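Local coordinates for sensor protein (Haloarcula marismortui ATCC 43049, PDB 3BWL) that probably acts as a phosphorelay sensor histidine kinase, of which this chain is a PAS sensory domain, here holding 1H-indole-3-carbaldehyde, at residues 72-75 with 76-80; 110-114 with 115-119. One frame throughout, in Å; residues are numbered along the deposited sequence. Where two conformers were deposited one is given.

Contact 1: residues 72-75 with 76-80; sequences EDVQ and TQLSG. With MG (magnesium ion), chain E.
Val74 and Leu78, one helical turn apart on helix 71-79, lie side by side and point the same way, with CG1 of Val74 3.6 Å from CD1 of Leu78. Val74 sets CG1 anti to its own N (chi1 174°), which carries this methyl along the helix toward the leucine. Branched apolar residues suit this buried side: Val74 also packs on Ile62, Trp63 and Phe69, while Leu78 touches the bound 1H-indole-3-carbaldehyde. Gln77, polar and partly exposed, touches the ligand too.

The exposed side of the helix is polar. Thr76 turns its hydroxyl back to the preceding turn, OG1 lying beside its backbone N (chi1 -60°), and gives a hydrogen bond of 2.9 Å from OG1 to O of Glu72. Thr76 N donates to the same oxygen at 3.0 Å, and the two donors arrive from opposite faces of the carbonyl plane. The next backbone bonds in the i to i+4 series run from Gln77 N to Asp73 O, Leu78 N to Val74 O and Ser79 N to Gln75 O.

At the N-terminal end the carboxylate of Asp73 binds magnesium through OD1 at 2.1 Å. Five waters complete the octahedron, and the O of one of them donates to Asp73 OD2 over 2.7 Å. Asp70 N also bonds to OD2, helping to fix the rotation of the carboxylate. Asp73 is the sole protein ligand among the six, so the ion keeps most of its hydration shell; the negative carboxylates of Asp73 and Glu72 probably favour this hydrated cation electrostatically.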
ATOM      1  N   GLU A  72       1.136  26.438  -5.708  1.00 18.88           N
ATOM      2  CA  GLU A  72       0.872  27.059  -4.426  1.00 20.61           C
ATOM      3  C   GLU A  72      -0.061  26.207  -3.542  1.00 19.86           C
ATOM      4  O   GLU A  72       0.134  26.109  -2.328  1.00 19.99           O
ATOM      5  CB  GLU A  72       0.270  28.449  -4.641  1.00 20.69           C
ATOM      6  CG  GLU A  72      -0.068  29.156  -3.366  1.00 24.73           C
ATOM      7  CD  GLU A  72      -0.686  30.520  -3.607  1.00 29.79           C
ATOM      8  OE1 GLU A  72      -1.496  30.719  -4.572  1.00 31.08           O
ATOM      9  OE2 GLU A  72      -0.359  31.413  -2.806  1.00 30.88           O
ATOM     10  N   ASP A  73      -1.075  25.591  -4.137  1.00 18.75           N
ATOM     11  CA  ASP A  73      -1.971  24.722  -3.363  1.00 17.91           C
ATOM     12  C   ASP A  73      -1.232  23.547  -2.768  1.00 18.49           C
ATOM     13  O   ASP A  73      -1.443  23.202  -1.617  1.00 17.17           O
ATOM     14  CB  ASP A  73      -3.093  24.179  -4.253  1.00 16.97           C
ATOM     15  CG  ASP A  73      -4.049  25.273  -4.741  1.00 18.82           C
ATOM     16  OD1 ASP A  73      -4.346  26.182  -3.943  1.00 15.47           O
ATOM     17  OD2 ASP A  73      -4.535  25.170  -5.877  1.00 19.21           O
ATOM     18  N   VAL A  74      -0.360  22.939  -3.572  1.00 19.47           N
ATOM     19  CA  VAL A  74       0.453  21.803  -3.096  1.00 19.98           C
ATOM     20  C   VAL A  74       1.402  22.232  -1.973  1.00 22.09           C
ATOM     21  O   VAL A  74       1.463  21.587  -0.911  1.00 21.90           O
ATOM     22  CB  VAL A  74       1.228  21.087  -4.232  1.00 19.92           C
ATOM     23  CG1 VAL A  74       2.203  19.961  -3.618  1.00 17.19           C
ATOM     24  CG2 VAL A  74       0.263  20.502  -5.281  1.00 19.17           C
ATOM     25  N   GLN A  75       2.120  23.332  -2.171  1.00 22.70           N
ATOM     26  CA  GLN A  75       3.071  23.844  -1.174  0.60 24.36           C
ATOM     27  C   GLN A  75       2.387  24.063   0.170  1.00 24.25           C
ATOM     28  O   GLN A  75       2.870  23.641   1.214  1.00 24.42           O
ATOM     29  CB  GLN A  75       3.715  25.136  -1.687  0.60 24.52           C
ATOM     30  CG  GLN A  75       4.735  24.882  -2.804  0.60 28.76           C
ATOM     31  CD  GLN A  75       4.960  26.058  -3.753  0.60 30.46           C
ATOM     32  OE1 GLN A  75       4.786  27.236  -3.396  0.60 30.11           O
ATOM     33  NE2 GLN A  75       5.364  25.734  -4.981  0.60 31.64           N
ATOM     34  N   THR A  76       1.239  24.726   0.123  1.00 24.73           N
ATOM     35  CA  THR A  76       0.444  25.021   1.324  1.00 24.60           C
ATOM     36  C   THR A  76      -0.042  23.723   1.981  1.00 24.57           C
ATOM     37  O   THR A  76       0.067  23.559   3.204  1.00 24.91           O
ATOM     38  CB  THR A  76      -0.780  25.889   0.969  1.00 25.32           C
ATOM     39  OG1 THR A  76      -0.326  27.128   0.388  1.00 25.20           O
ATOM     40  CG2 THR A  76      -1.594  26.196   2.238  1.00 26.89           C
ATOM     41  N   GLN A  77      -0.579  22.796   1.181  1.00 22.88           N
ATOM     42  CA  GLN A  77      -1.011  21.509   1.726  1.00 22.99           C
ATOM     43  C   GLN A  77       0.118  20.803   2.498  1.00 23.75           C
ATOM     44  O   GLN A  77      -0.076  20.392   3.656  1.00 24.10           O
ATOM     45  CB  GLN A  77      -1.492  20.586   0.594  1.00 22.37           C
ATOM     46  CG  GLN A  77      -2.117  19.259   1.055  1.00 24.60           C
ATOM     47  CD  GLN A  77      -3.521  19.419   1.606  1.00 29.19           C
ATOM     48  OE1 GLN A  77      -3.790  20.323   2.397  1.00 33.29           O
ATOM     49  NE2 GLN A  77      -4.432  18.553   1.177  1.00 32.07           N
ATOM     50  N   LEU A  78       1.271  20.654   1.853  1.00 22.98           N
ATOM     51  CA  LEU A  78       2.397  19.854   2.431  1.00 21.98           C
ATOM     52  C   LEU A  78       3.007  20.525   3.667  1.00 22.76           C
ATOM     53  O   LEU A  78       3.322  19.843   4.653  1.00 22.35           O
ATOM     54  CB  LEU A  78       3.469  19.618   1.376  1.00 21.55           C
ATOM     55  CG  LEU A  78       3.065  18.856   0.115  1.00 20.48           C
ATOM     56  CD1 LEU A  78       4.252  18.724  -0.895  1.00 21.10           C
ATOM     57  CD2 LEU A  78       2.512  17.471   0.523  1.00 19.45           C
ATOM     58  N   SER A  79       3.144  21.853   3.622  1.00 23.44           N
ATOM     59  CA  SER A  79       3.785  22.577   4.734  0.60 24.29           C
ATOM     60  C   SER A  79       2.969  22.502   6.037  1.00 24.30           C
ATOM     61  O   SER A  79       3.527  22.656   7.119  1.00 24.76           O
ATOM     62  CB  SER A  79       4.086  24.029   4.350  0.60 24.78           C
ATOM     63  OG  SER A  79       2.888  24.731   4.100  0.60 25.65           O
ATOM     64  N   GLY A  80       1.655  22.258   5.932  1.00 24.57           N
ATOM     65  CA  GLY A  80       0.792  22.178   7.114  1.00 25.16           C
ATOM     66  C   GLY A  80       0.903  20.850   7.880  1.00 25.47           C
ATOM     67  O   GLY A  80       0.480  20.771   9.018  1.00 26.19           O
TER
HETATM   68 MG    MG E 605      -5.014  28.129  -4.217  1.00 22.23          MG
HETATM   69  O   HOH W   1      -3.189  28.538  -5.162  1.00 20.50           O
HETATM   70  O   HOH W   2      -5.840  27.543  -6.121  1.00 19.54           O
HETATM   71  O   HOH W   3      -6.985  27.742  -3.319  1.00 20.93           O
HETATM   72  O   HOH W   4      -5.287  30.243  -4.558  1.00 19.10           O
HETATM   73  O   HOH W   5      -4.324  28.527  -2.192  1.00 19.00           O

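Contact 2: residues 110-114 with 115-119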
ATOM      1  N   PHE A 110       6.097  11.510   6.750  1.00 19.85           N
ATOM      2  CA  PHE A 110       6.855  10.581   7.617  1.00 22.63           C
ATOM      3  C   PHE A 110       8.315  10.568   7.273  1.00 23.11           C
ATOM      4  O   PHE A 110       8.738  11.157   6.269  1.00 23.15           O
ATOM      5  CB  PHE A 110       6.261   9.168   7.590  1.00 22.12           C
ATOM      6  CG  PHE A 110       6.612   8.344   6.350  1.00 24.34           C
ATOM      7  CD1 PHE A 110       7.019   7.021   6.494  1.00 27.02           C
ATOM      8  CD2 PHE A 110       6.523   8.873   5.065  1.00 23.96           C
ATOM      9  CE1 PHE A 110       7.294   6.241   5.366  1.00 26.72           C
ATOM     10  CE2 PHE A 110       6.808   8.097   3.937  1.00 24.41           C
ATOM     11  CZ  PHE A 110       7.187   6.791   4.103  1.00 24.27           C
ATOM     12  N   ASN A 111       9.097   9.941   8.147  1.00 24.01           N
ATOM     13  CA  ASN A 111      10.522   9.874   7.956  1.00 25.67           C
ATOM     14  C   ASN A 111      10.808   8.584   7.221  1.00 26.04           C
ATOM     15  O   ASN A 111      10.579   7.490   7.747  1.00 25.99           O
ATOM     16  CB  ASN A 111      11.235   9.914   9.308  1.00 26.05           C
ATOM     17  CG  ASN A 111      12.726   9.940   9.160  1.00 31.58           C
ATOM     18  OD1 ASN A 111      13.302   9.131   8.438  1.00 35.57           O
ATOM     19  ND2 ASN A 111      13.365  10.880   9.831  1.00 35.48           N
ATOM     20  N   LEU A 112      11.274   8.710   5.987  1.00 25.74           N
ATOM     21  CA  LEU A 112      11.546   7.542   5.175  1.00 25.71           C
ATOM     22  C   LEU A 112      13.050   7.377   4.982  1.00 27.62           C
ATOM     23  O   LEU A 112      13.678   8.125   4.215  1.00 27.20           O
ATOM     24  CB  LEU A 112      10.845   7.624   3.813  1.00 24.69           C
ATOM     25  CG  LEU A 112      11.082   6.452   2.857  1.00 24.44           C
ATOM     26  CD1 LEU A 112      10.508   5.117   3.438  1.00 23.37           C
ATOM     27  CD2 LEU A 112      10.475   6.762   1.465  1.00 24.97           C
ATOM     28  N   GLU A 113      13.608   6.395   5.694  1.00 29.32           N
ATOM     29  CA  GLU A 113      15.070   6.133   5.694  1.00 31.58           C
ATOM     30  C   GLU A 113      15.840   7.442   5.872  1.00 31.36           C
ATOM     31  O   GLU A 113      16.712   7.781   5.047  1.00 32.12           O
ATOM     32  CB  GLU A 113      15.513   5.438   4.387  1.00 32.45           C
ATOM     33  CG  GLU A 113      14.707   4.173   3.946  1.00 37.21           C
ATOM     34  CD  GLU A 113      14.556   3.115   5.051  1.00 41.47           C
ATOM     35  OE1 GLU A 113      13.667   3.275   5.930  1.00 46.13           O
ATOM     36  OE2 GLU A 113      15.318   2.131   5.034  1.00 42.72           O
ATOM     37  N   GLY A 114      15.494   8.193   6.924  1.00 30.64           N
ATOM     38  CA  GLY A 114      16.161   9.457   7.232  1.00 29.72           C
ATOM     39  C   GLY A 114      15.699  10.728   6.524  1.00 29.67           C
ATOM     40  O   GLY A 114      16.106  11.832   6.912  1.00 29.49           O
ATOM     41  N   GLU A 115      14.819  10.587   5.520  1.00 28.38           N
ATOM     42  CA  GLU A 115      14.402  11.700   4.656  1.00 27.45           C
ATOM     43  C   GLU A 115      12.994  12.155   4.973  1.00 26.09           C
ATOM     44  O   GLU A 115      12.161  11.331   5.359  1.00 25.39           O
ATOM     45  CB  GLU A 115      14.442  11.272   3.192  1.00 27.82           C
ATOM     46  CG  GLU A 115      15.853  10.926   2.722  1.00 32.61           C
ATOM     47  CD  GLU A 115      16.592  12.153   2.279  1.00 39.28           C
ATOM     48  OE1 GLU A 115      16.974  12.969   3.144  1.00 43.89           O
ATOM     49  OE2 GLU A 115      16.768  12.323   1.053  1.00 43.28           O
ATOM     50  N   ASP A 116      12.742  13.453   4.795  1.00 24.05           N
ATOM     51  CA  ASP A 116      11.425  14.027   5.040  1.00 23.44           C
ATOM     52  C   ASP A 116      10.604  13.718   3.787  1.00 22.16           C
ATOM     53  O   ASP A 116      10.867  14.261   2.713  1.00 21.35           O
ATOM     54  CB  ASP A 116      11.545  15.550   5.286  1.00 23.90           C
ATOM     55  CG  ASP A 116      10.183  16.237   5.536  1.00 26.88           C
ATOM     56  OD1 ASP A 116       9.222  15.627   6.082  1.00 25.76           O
ATOM     57  OD2 ASP A 116      10.083  17.434   5.185  1.00 32.54           O
ATOM     58  N   ARG A 117       9.631  12.821   3.908  1.00 21.01           N
ATOM     59  CA  ARG A 117       8.863  12.399   2.709  1.00 20.90           C
ATOM     60  C   ARG A 117       7.367  12.391   2.962  1.00 20.16           C
ATOM     61  O   ARG A 117       6.931  12.388   4.106  1.00 20.41           O
ATOM     62  CB  ARG A 117       9.293  10.995   2.242  1.00 21.39           C
ATOM     63  CG  ARG A 117      10.737  10.942   1.686  1.00 21.17           C
ATOM     64  CD  ARG A 117      10.830  11.725   0.377  1.00 24.17           C
ATOM     65  NE  ARG A 117      12.159  11.677  -0.221  1.00 26.78           N
ATOM     66  CZ  ARG A 117      13.077  12.628  -0.067  1.00 26.08           C
ATOM     67  NH1 ARG A 117      12.840  13.687   0.704  1.00 26.19           N
ATOM     68  NH2 ARG A 117      14.256  12.514  -0.671  1.00 28.93           N
ATOM     69  N   PHE A 118       6.593  12.368   1.877  1.00 18.91           N
ATOM     70  CA  PHE A 118       5.156  12.173   1.960  1.00 18.95           C
ATOM     71  C   PHE A 118       4.796  10.910   1.156  1.00 19.56           C
ATOM     72  O   PHE A 118       5.298  10.711   0.051  1.00 19.66           O
ATOM     73  CB  PHE A 118       4.393  13.349   1.341  1.00 18.19           C
ATOM     74  CG  PHE A 118       4.509  14.616   2.141  1.00 19.27           C
ATOM     75  CD1 PHE A 118       3.480  14.979   2.995  1.00 20.01           C
ATOM     76  CD2 PHE A 118       5.658  15.410   2.070  1.00 18.80           C
ATOM     77  CE1 PHE A 118       3.571  16.140   3.774  1.00 18.77           C
ATOM     78  CE2 PHE A 118       5.774  16.611   2.865  1.00 20.25           C
ATOM     79  CZ  PHE A 118       4.718  16.952   3.697  1.00 19.67           C
ATOM     80  N   LEU A 119       3.902  10.112   1.709  1.00 17.65           N
ATOM     81  CA  LEU A 119       3.425   8.892   1.061  1.00 17.51           C
ATOM     82  C   LEU A 119       1.946   9.112   0.817  1.00 17.04           C
ATOM     83  O   LEU A 119       1.182   9.390   1.760  1.00 16.65           O
ATOM     84  CB  LEU A 119       3.641   7.713   2.003  1.00 15.90           C
ATOM     85  CG  LEU A 119       3.165   6.324   1.586  1.00 19.67           C
ATOM     86  CD1 LEU A 119       3.669   5.878   0.201  1.00 18.86           C
ATOM     87  CD2 LEU A 119       3.550   5.307   2.725  1.00 16.38           C
TER
HETATM   88  O   HOH W   6       8.998  13.921   7.825  1.00 45.91           O
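Phe110 brings its ring up to strand 115-124, with CE2 of Phe110 3.7 Å from CB of Leu119, the two side chains meeting obliquely. The ring takes the sterically less favoured chi1 of 78°, between its own N and carbonyl carbon, and this brings its edge up to the backbone of Arg117 and Phe118. Leu112 lies on the same face of the hairpin and meets Arg117 at about a right angle, CB of Leu112 being 3.9 Å from CG of Arg117. This is the tight side: Leu112, Arg117 and Leu119 also rest on Val32 of strand 29-33, and Asn25 of the second subunit packs on Phe110.

Arginine suits a place between core and solvent, for its methylene groups pack against Leu112 while its guanidinium finds polar partners in Glu115 and Asp116. NH2 of Arg117 forms a salt bridge of 3.1 Å with OE2 of Glu115, whose CB sits over one guanidinium face, and NH1 donates to the carbonyl O of Asp116. Near the turn, the face with Asn111 and Asp116 is looser and more polar. Asp116 pairs with Arg109, and Asn111 OD1 receives a weak bond of 2.8 Å from Gly114 N across the turn. Glu113 reaches Ser17 of the second subunit.

Paired backbone bonds join Phe110 with Arg117, the bond from Phe110 N to Arg117 O being 2.9 Å, and Leu112 with Glu115. Between them Glu113 and Gly114 adopt positive phi; glycine suits the second place, where a CB would press on the preceding carbonyl oxygen. A two-residue type I' turn closing antiparallel strands is a classic tight beta hairpin, here joining the last two strands of the PAS-fold sheet.

Contact 1 precedes contact 2 along the chain, and their centres lie about 17 Å apart within one PAS domain. The first occupies helix 71-79, which packs beside the sheet; the second is the hairpin end of strands 100-112 and 115-124, neighbours in the five-stranded antiparallel sheet. Strand 86-94 follows the helix and lies at one sheet edge. The two contacts meet directly where O of Leu78 approaches CZ of Phe118 at 3.3 Å. Leu78 also lines the indole-carbaldehyde pocket, close to which Phe118 lies, whereas the hairpin turn reaches the second subunit. The same domain thus carries the ligand pocket and, at the hairpin, a contact with the second subunit, consistent with a sensory role.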